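Side-chain contacts in 5'-deoxynucleotidase (Archaeoglobus fulgidus, PDB 1YNB), which probably hydrolyses 2'-deoxyribonucleoside 5'-phosphates to deoxyribonucleosides and phosphate, as a metal-dependent HD-domain enzyme working as a homodimer: residues A[76-79]-A[80-83]; A[115-118]-A[119-122]; A[125-128]-A[129-133]. One frame throughout, in Å; residues are numbered along the deposited sequence.

The three contacts follow one another along an all-helical HD-domain chain. Contact 1 is the short helix 78-81 with its flanking turns; contacts 2 and 3 are successive parts of helix 117-135, the first at its N-terminal end and the second further on, their centres about 16 Å apart. Contact 1 lies on the surface, its centre about 19 Å from that of contact 2 and 20 Å from that of contact 3, across the middle of the chain from the latter. In each, a side chain touches the cluster of His-42, His-74, Asp-75 and Asp-124, a pattern consistent with the HD metal site although no metal is bound to them here. Contacts 1 and 3 also touch the second subunit.

Contact 1 (A[76-79]-A[80-83]); sequences LHEA and RTMD
His-77, just ahead of the one-turn helix 78-81, crosses the side chain of Thr-81 at a slant; the helix follows closely on the probable HD motif of His-74 and Asp-75. The carbonyl O of His-77 accepts two backbone amides: Thr-81 N lies in the carbonyl plane on a lone pair at 3.0 Å from His-77 O, whereas Arg-80 N sits above that plane, 2.8 Å from the same oxygen. The imidazole, placed between its own backbone N and carbonyl carbon (chi1 61°), meets Thr-81 edge-on, CG2 lying in the ring plane at its edge; a weak hydrogen bond joins His-77 ND1 and Thr-81 OG1 (3.4 Å). Glu-96 and Ala-99 of helix 96-103 also touch the ring. At Glu-78, the carbonyl O takes the amide N of Met-82 (2.7 Å), the residue that leaves the helix with positive phi. The Glu-78 side chain, which also touches the probable HD site, runs extended alongside Asp-83 and points the same way, its CG 3.4 Å from Met-82 O. The two carboxylates, their planes 18° apart, are like charges that would probably repel; water 1 donates to Glu-78 OE2 and Asp-83 OD2, while water 2 donates to Glu-78 OE2 and weakly to Met-82 O. An alanine in place of Glu-78 is likely to leave both waters without their shared acceptor and Asp-83 without its bridged neighbour. Ala-79 turns its methyl onto Ser-19, Glu-16 and Gln-103. Beyond it, Arg-80 stretches outward to pair its NE with OE2 of Glu-16.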
loop_
_atom_site.group_PDB
_atom_site.type_symbol
_atom_site.label_atom_id
_atom_site.label_comp_id
_atom_site.label_asym_id
_atom_site.label_seq_id
_atom_site.Cartn_x
_atom_site.Cartn_y
_atom_site.Cartn_z
ATOM N N LEU A 76 10.000 -15.735 9.563
ATOM C CA LEU A 76 11.184 -14.927 9.637
ATOM C C LEU A 76 12.433 -15.564 9.076
ATOM O O LEU A 76 13.235 -14.901 8.410
ATOM C CB LEU A 76 11.399 -14.466 11.077
ATOM C CG LEU A 76 11.679 -12.966 11.120
ATOM C CD1 LEU A 76 10.592 -12.208 10.339
ATOM C CD2 LEU A 76 11.721 -12.485 12.573
ATOM N N HIS A 77 12.610 -16.849 9.326
ATOM C CA HIS A 77 13.803 -17.522 8.824
ATOM C C HIS A 77 13.865 -17.509 7.292
ATOM O O HIS A 77 14.933 -17.678 6.732
ATOM C CB HIS A 77 13.846 -18.964 9.338
ATOM C CG HIS A 77 12.680 -19.778 8.892
ATOM N ND1 HIS A 77 12.703 -20.534 7.738
ATOM C CD2 HIS A 77 11.415 -19.848 9.363
ATOM C CE1 HIS A 77 11.497 -21.026 7.515
ATOM N NE2 HIS A 77 10.696 -20.621 8.483
ATOM N N GLU A 78 12.733 -17.308 6.619
ATOM C CA GLU A 78 12.746 -17.293 5.144
ATOM C C GLU A 78 13.625 -16.157 4.580
ATOM O O GLU A 78 13.940 -16.116 3.366
ATOM C CB GLU A 78 11.317 -17.205 4.603
ATOM C CG GLU A 78 10.498 -18.473 4.888
ATOM C CD GLU A 78 9.102 -18.442 4.286
ATOM O OE1 GLU A 78 8.653 -17.366 3.832
ATOM O OE2 GLU A 78 8.432 -19.502 4.280
ATOM N N ALA A 79 14.030 -15.245 5.460
ATOM C CA ALA A 79 14.907 -14.145 5.063
ATOM C C ALA A 79 16.197 -14.778 4.571
ATOM O O ALA A 79 16.881 -14.228 3.709
ATOM C CB ALA A 79 15.207 -13.244 6.248
ATOM N N ARG A 80 16.521 -15.931 5.156
ATOM C CA ARG A 80 17.716 -16.690 4.793
ATOM C C ARG A 80 17.392 -17.908 3.935
ATOM O O ARG A 80 18.206 -18.320 3.112
ATOM C CB ARG A 80 18.445 -17.174 6.057
ATOM C CG ARG A 80 18.976 -16.050 6.923
ATOM C CD ARG A 80 19.409 -16.539 8.337
ATOM N NE ARG A 80 19.752 -15.382 9.164
ATOM C CZ ARG A 80 20.829 -15.279 9.933
ATOM N NH1 ARG A 80 21.697 -16.282 10.013
ATOM N NH2 ARG A 80 21.076 -14.133 10.567
ATOM N N THR A 81 16.214 -18.492 4.115
ATOM C CA THR A 81 15.891 -19.717 3.367
ATOM C C THR A 81 15.004 -19.580 2.144
ATOM O O THR A 81 14.886 -20.529 1.364
ATOM C CB THR A 81 15.222 -20.767 4.278
ATOM O OG1 THR A 81 13.873 -20.373 4.550
ATOM C CG2 THR A 81 15.976 -20.883 5.601
ATOM N N MET A 82 14.399 -18.407 1.972
ATOM C CA MET A 82 13.478 -18.156 0.865
ATOM C C MET A 82 12.137 -18.819 1.162
ATOM O O MET A 82 12.035 -19.683 2.057
ATOM C CB MET A 82 14.019 -18.712 -0.461
ATOM C CG MET A 82 15.393 -18.171 -0.858
ATOM S SD MET A 82 16.031 -18.939 -2.399
ATOM C CE MET A 82 14.784 -18.255 -3.610
ATOM N N ASP A 83 11.107 -18.388 0.438
ATOM C CA ASP A 83 9.771 -18.949 0.582
ATOM C C ASP A 83 9.796 -20.216 -0.259
ATOM O O ASP A 83 9.641 -20.147 -1.477
ATOM C CB ASP A 83 8.709 -17.986 0.025
ATOM C CG ASP A 83 7.313 -18.583 0.025
ATOM O OD1 ASP A 83 6.389 -17.958 -0.543
ATOM O OD2 ASP A 83 7.124 -19.682 0.598
HETATM O O HOH W 1 6.259 -20.096 3.263
HETATM O O HOH W 2 9.464 -21.570 3.225
#

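Contact 2 (A[115-118]-A[119-122]); sequences DVEV and YVSD
The N-terminal end of helix 117-135 is built on Val-116, which occupies the N-cap position, and on the turn that follows it. A valine has no side-chain acceptor to offer here, but its carbonyl opens the helical ladder: Val-120 N donates to Val-116 O at 3.1 Å. The next two rungs follow in order, Ser-121 N to Glu-117 O at 2.9 Å and Asp-122 N to Val-118 O at 3.0 Å, the last close to straight with an N-H...O angle of 168°. Side chains pack loosely over this frame. CB of Val-116 meets CD2 of the Tyr-119 ring at 4.3 Å, and its CG2 meets CG2 of Val-120 at 4.4 Å. The same Val-120 methyl presses much closer on the backbone, with CG2 3.3 Å from Val-116 O. That follows from its first torsion, which sets CG2 beside the backbone N, facing the preceding turn. Glu-117, bent at chi2, lays its carboxylate alongside Val-120, pointing the same way, so that OE1 stands 4.1 Å from Val-120 CB. Both valines rest on Ala-70 of helix 61-73, and Val-120 also reaches His-74 of the probable HD metal site, which brings the helix start against that site. Tyr-119 packs on Leu-53 of helix 39-56, and its OH is hydrogen-bonded to Glu-59 OE2. Further along, in the second turn, Asp-122 turns to the loop ahead of helix 154-166: its OD1 accepts the backbone N of Lys-152 and its OD2 that of Thr-153.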
loop_
_atom_site.group_PDB
_atom_site.type_symbol
_atom_site.label_atom_id
_atom_site.label_comp_id
_atom_site.label_asym_id
_atom_site.label_seq_id
_atom_site.Cartn_x
_atom_site.Cartn_y
_atom_site.Cartn_z
ATOM N N ASP A 115 1.401 -21.401 22.698
ATOM C CA ASP A 115 -0.013 -21.268 23.012
ATOM C C ASP A 115 -0.869 -20.593 21.949
ATOM O O ASP A 115 -2.094 -20.560 22.081
ATOM C CB ASP A 115 -0.206 -20.514 24.323
ATOM C CG ASP A 115 0.461 -19.165 24.317
ATOM O OD1 ASP A 115 1.538 -19.063 23.699
ATOM O OD2 ASP A 115 -0.070 -18.208 24.939
ATOM N N VAL A 116 -0.238 -20.020 20.920
ATOM C CA VAL A 116 -1.001 -19.359 19.865
ATOM C C VAL A 116 -0.629 -19.938 18.510
ATOM O O VAL A 116 -1.037 -19.413 17.468
ATOM C CB VAL A 116 -0.737 -17.806 19.827
ATOM C CG1 VAL A 116 -1.304 -17.128 21.056
ATOM C CG2 VAL A 116 0.743 -17.526 19.709
ATOM N N GLU A 117 0.145 -21.012 18.497
ATOM C CA GLU A 117 0.527 -21.568 17.222
ATOM C C GLU A 117 -0.657 -21.977 16.372
ATOM O O GLU A 117 -0.560 -21.970 15.145
ATOM C CB GLU A 117 1.508 -22.741 17.382
ATOM C CG GLU A 117 2.917 -22.249 17.750
ATOM C CD GLU A 117 3.310 -20.945 17.000
ATOM O OE1 GLU A 117 3.510 -20.961 15.761
ATOM O OE2 GLU A 117 3.412 -19.889 17.653
ATOM N N VAL A 118 -1.777 -22.329 16.994
ATOM C CA VAL A 118 -2.912 -22.710 16.164
ATOM C C VAL A 118 -3.506 -21.500 15.464
ATOM O O VAL A 118 -3.930 -21.610 14.323
ATOM C CB VAL A 118 -4.013 -23.449 16.948
ATOM C CG1 VAL A 118 -5.200 -23.683 16.071
ATOM C CG2 VAL A 118 -3.488 -24.809 17.385
ATOM N N TYR A 119 -3.532 -20.345 16.124
ATOM C CA TYR A 119 -4.066 -19.160 15.457
ATOM C C TYR A 119 -3.108 -18.721 14.340
ATOM O O TYR A 119 -3.547 -18.232 13.299
ATOM C CB TYR A 119 -4.266 -17.999 16.438
ATOM C CG TYR A 119 -5.295 -18.298 17.501
ATOM C CD1 TYR A 119 -6.617 -18.597 17.153
ATOM C CD2 TYR A 119 -4.931 -18.361 18.854
ATOM C CE1 TYR A 119 -7.552 -18.964 18.117
ATOM C CE2 TYR A 119 -5.869 -18.724 19.832
ATOM C CZ TYR A 119 -7.175 -19.029 19.450
ATOM O OH TYR A 119 -8.095 -19.444 20.385
ATOM N N VAL A 120 -1.810 -18.896 14.562
ATOM C CA VAL A 120 -0.820 -18.519 13.564
ATOM C C VAL A 120 -0.975 -19.422 12.351
ATOM O O VAL A 120 -0.974 -18.952 11.202
ATOM C CB VAL A 120 0.619 -18.638 14.120
ATOM C CG1 VAL A 120 1.653 -18.262 13.033
ATOM C CG2 VAL A 120 0.780 -17.687 15.316
ATOM N N SER A 121 -1.117 -20.718 12.606
ATOM C CA SER A 121 -1.257 -21.699 11.535
ATOM C C SER A 121 -2.495 -21.427 10.678
ATOM O O SER A 121 -2.404 -21.436 9.449
ATOM C CB SER A 121 -1.352 -23.119 12.118
ATOM O OG SER A 121 -1.327 -24.085 11.076
ATOM N N ASP A 122 -3.640 -21.207 11.322
ATOM C CA ASP A 122 -4.878 -20.927 10.608
ATOM C C ASP A 122 -4.782 -19.579 9.861
ATOM O O ASP A 122 -5.293 -19.436 8.732
ATOM C CB ASP A 122 -6.064 -20.835 11.564
ATOM C CG ASP A 122 -6.762 -22.196 11.811
ATOM O OD1 ASP A 122 -6.306 -23.261 11.321
ATOM O OD2 ASP A 122 -7.783 -22.168 12.501
#

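Contact 3 (A[125-128]-A[129-133]); sequences KLEL and AFQGV
Leu-126 and Phe-130 meet one turn apart, CD2 of the leucine standing 4.4 Å from CE1 of the ring. A closer touch is made by the backbone: Leu-126 O lies at the ring edge, in plane, 3.3 Å from Phe-130 CD1. The same oxygen accepts Phe-130 N at 2.9 Å, so one carbonyl meets both the amide and the ring edge of that residue. Beside it, Glu-127 O takes Gln-131 N, and Gln-131 CB lies 3.5 Å from this oxygen. Gln-131 swings its amide away from the turn, chi1 (-173°) setting CG opposite the backbone N and a bend at chi2 doing the rest. Lys-125 O holds Ala-129 N, and Leu-128 O holds Gly-132 N at 2.8 Å. These bonds are the regular i to i+4 ladder of helix 117-135, a core helix of the HD fold packed against helices 39-56 and 154-166: Ile-49 of the former touches Leu-126 and Glu-127, while from the latter Ile-159 and Tyr-160 pack on Leu-126, and Leu-163 on Ala-129 and Phe-130. Glu-127 OE1 is hydrogen-bonded to ND1 of His-42, a probable metal ligand that it would help to orient, and OE2 forms salt bridges with Arg-45 and with Lys-21 of the second subunit. That lysine also donates to Gln-131 OE1, while the Phe-130 ring makes a T-shaped (edge-to-face) stack with His-15 of the second subunit.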
loop_
_atom_site.group_PDB
_atom_site.type_symbol
_atom_site.label_atom_id
_atom_site.label_comp_id
_atom_site.label_asym_id
_atom_site.label_seq_id
_atom_site.Cartn_x
_atom_site.Cartn_y
_atom_site.Cartn_z
ATOM N N LYS A 125 -2.759 -19.867 6.562
ATOM C CA LYS A 125 -3.607 -20.461 5.501
ATOM C C LYS A 125 -4.780 -19.572 5.064
ATOM O O LYS A 125 -5.148 -19.526 3.883
ATOM C CB LYS A 125 -4.161 -21.808 5.988
ATOM C CG LYS A 125 -3.086 -22.818 6.281
ATOM C CD LYS A 125 -3.778 -24.109 6.721
ATOM C CE LYS A 125 -2.923 -24.951 7.641
ATOM N NZ LYS A 125 -3.866 -25.862 8.382
ATOM N N LEU A 126 -5.418 -18.886 5.995
ATOM C CA LEU A 126 -6.513 -18.011 5.621
ATOM C C LEU A 126 -5.980 -16.838 4.794
ATOM O O LEU A 126 -6.679 -16.387 3.877
ATOM C CB LEU A 126 -7.229 -17.404 6.836
ATOM C CG LEU A 126 -8.580 -17.957 7.282
ATOM C CD1 LEU A 126 -9.168 -16.967 8.310
ATOM C CD2 LEU A 126 -9.571 -18.113 6.095
ATOM N N GLU A 127 -4.817 -16.302 5.170
ATOM C CA GLU A 127 -4.244 -15.169 4.431
ATOM C C GLU A 127 -4.051 -15.611 2.955
ATOM O O GLU A 127 -4.367 -14.860 1.977
ATOM C CB GLU A 127 -2.918 -14.740 5.042
ATOM C CG GLU A 127 -2.496 -13.283 4.691
ATOM C CD GLU A 127 -2.068 -13.086 3.222
ATOM O OE1 GLU A 127 -1.320 -13.943 2.676
ATOM O OE2 GLU A 127 -2.470 -12.048 2.635
ATOM N N LEU A 128 -3.485 -16.796 2.802
ATOM C CA LEU A 128 -3.262 -17.371 1.461
ATOM C C LEU A 128 -4.576 -17.508 0.708
ATOM O O LEU A 128 -4.654 -17.149 -0.482
ATOM C CB LEU A 128 -2.587 -18.752 1.578
ATOM C CG LEU A 128 -2.440 -19.572 0.285
ATOM C CD1 LEU A 128 -1.470 -18.895 -0.699
ATOM C CD2 LEU A 128 -1.878 -20.891 0.677
ATOM N N ALA A 129 -5.627 -18.013 1.362
ATOM C CA ALA A 129 -6.926 -18.148 0.694
ATOM C C ALA A 129 -7.457 -16.768 0.265
ATOM O O ALA A 129 -7.976 -16.610 -0.837
ATOM C CB ALA A 129 -7.969 -18.862 1.625
ATOM N N PHE A 130 -7.355 -15.756 1.129
ATOM C CA PHE A 130 -7.819 -14.419 0.732
ATOM C C PHE A 130 -7.014 -13.907 -0.491
ATOM O O PHE A 130 -7.601 -13.329 -1.422
ATOM C CB PHE A 130 -7.623 -13.387 1.868
ATOM C CG PHE A 130 -8.828 -13.246 2.747
ATOM C CD1 PHE A 130 -9.077 -14.177 3.758
ATOM C CD2 PHE A 130 -9.710 -12.194 2.556
ATOM C CE1 PHE A 130 -10.226 -14.034 4.588
ATOM C CE2 PHE A 130 -10.833 -12.032 3.346
ATOM C CZ PHE A 130 -11.101 -12.961 4.385
ATOM N N GLN A 131 -5.702 -14.133 -0.471
ATOM C CA GLN A 131 -4.830 -13.648 -1.549
ATOM C C GLN A 131 -5.123 -14.449 -2.834
ATOM O O GLN A 131 -5.023 -13.915 -3.954
ATOM C CB GLN A 131 -3.358 -13.759 -1.166
ATOM C CG GLN A 131 -2.412 -13.097 -2.208
ATOM C CD GLN A 131 -2.696 -11.610 -2.459
ATOM O OE1 GLN A 131 -2.340 -10.753 -1.635
ATOM N NE2 GLN A 131 -3.320 -11.295 -3.608
ATOM N N GLY A 132 -5.529 -15.694 -2.653
ATOM C CA GLY A 132 -5.898 -16.544 -3.794
ATOM C C GLY A 132 -7.165 -16.008 -4.472
ATOM O O GLY A 132 -7.252 -15.937 -5.719
ATOM N N VAL A 133 -8.166 -15.647 -3.667
ATOM C CA VAL A 133 -9.411 -15.083 -4.178
ATOM C C VAL A 133 -9.107 -13.750 -4.853
ATOM O O VAL A 133 -9.670 -13.472 -5.925
ATOM C CB VAL A 133 -10.437 -14.869 -3.053
ATOM C CG1 VAL A 133 -11.611 -14.000 -3.509
ATOM C CG2 VAL A 133 -10.996 -16.240 -2.628
#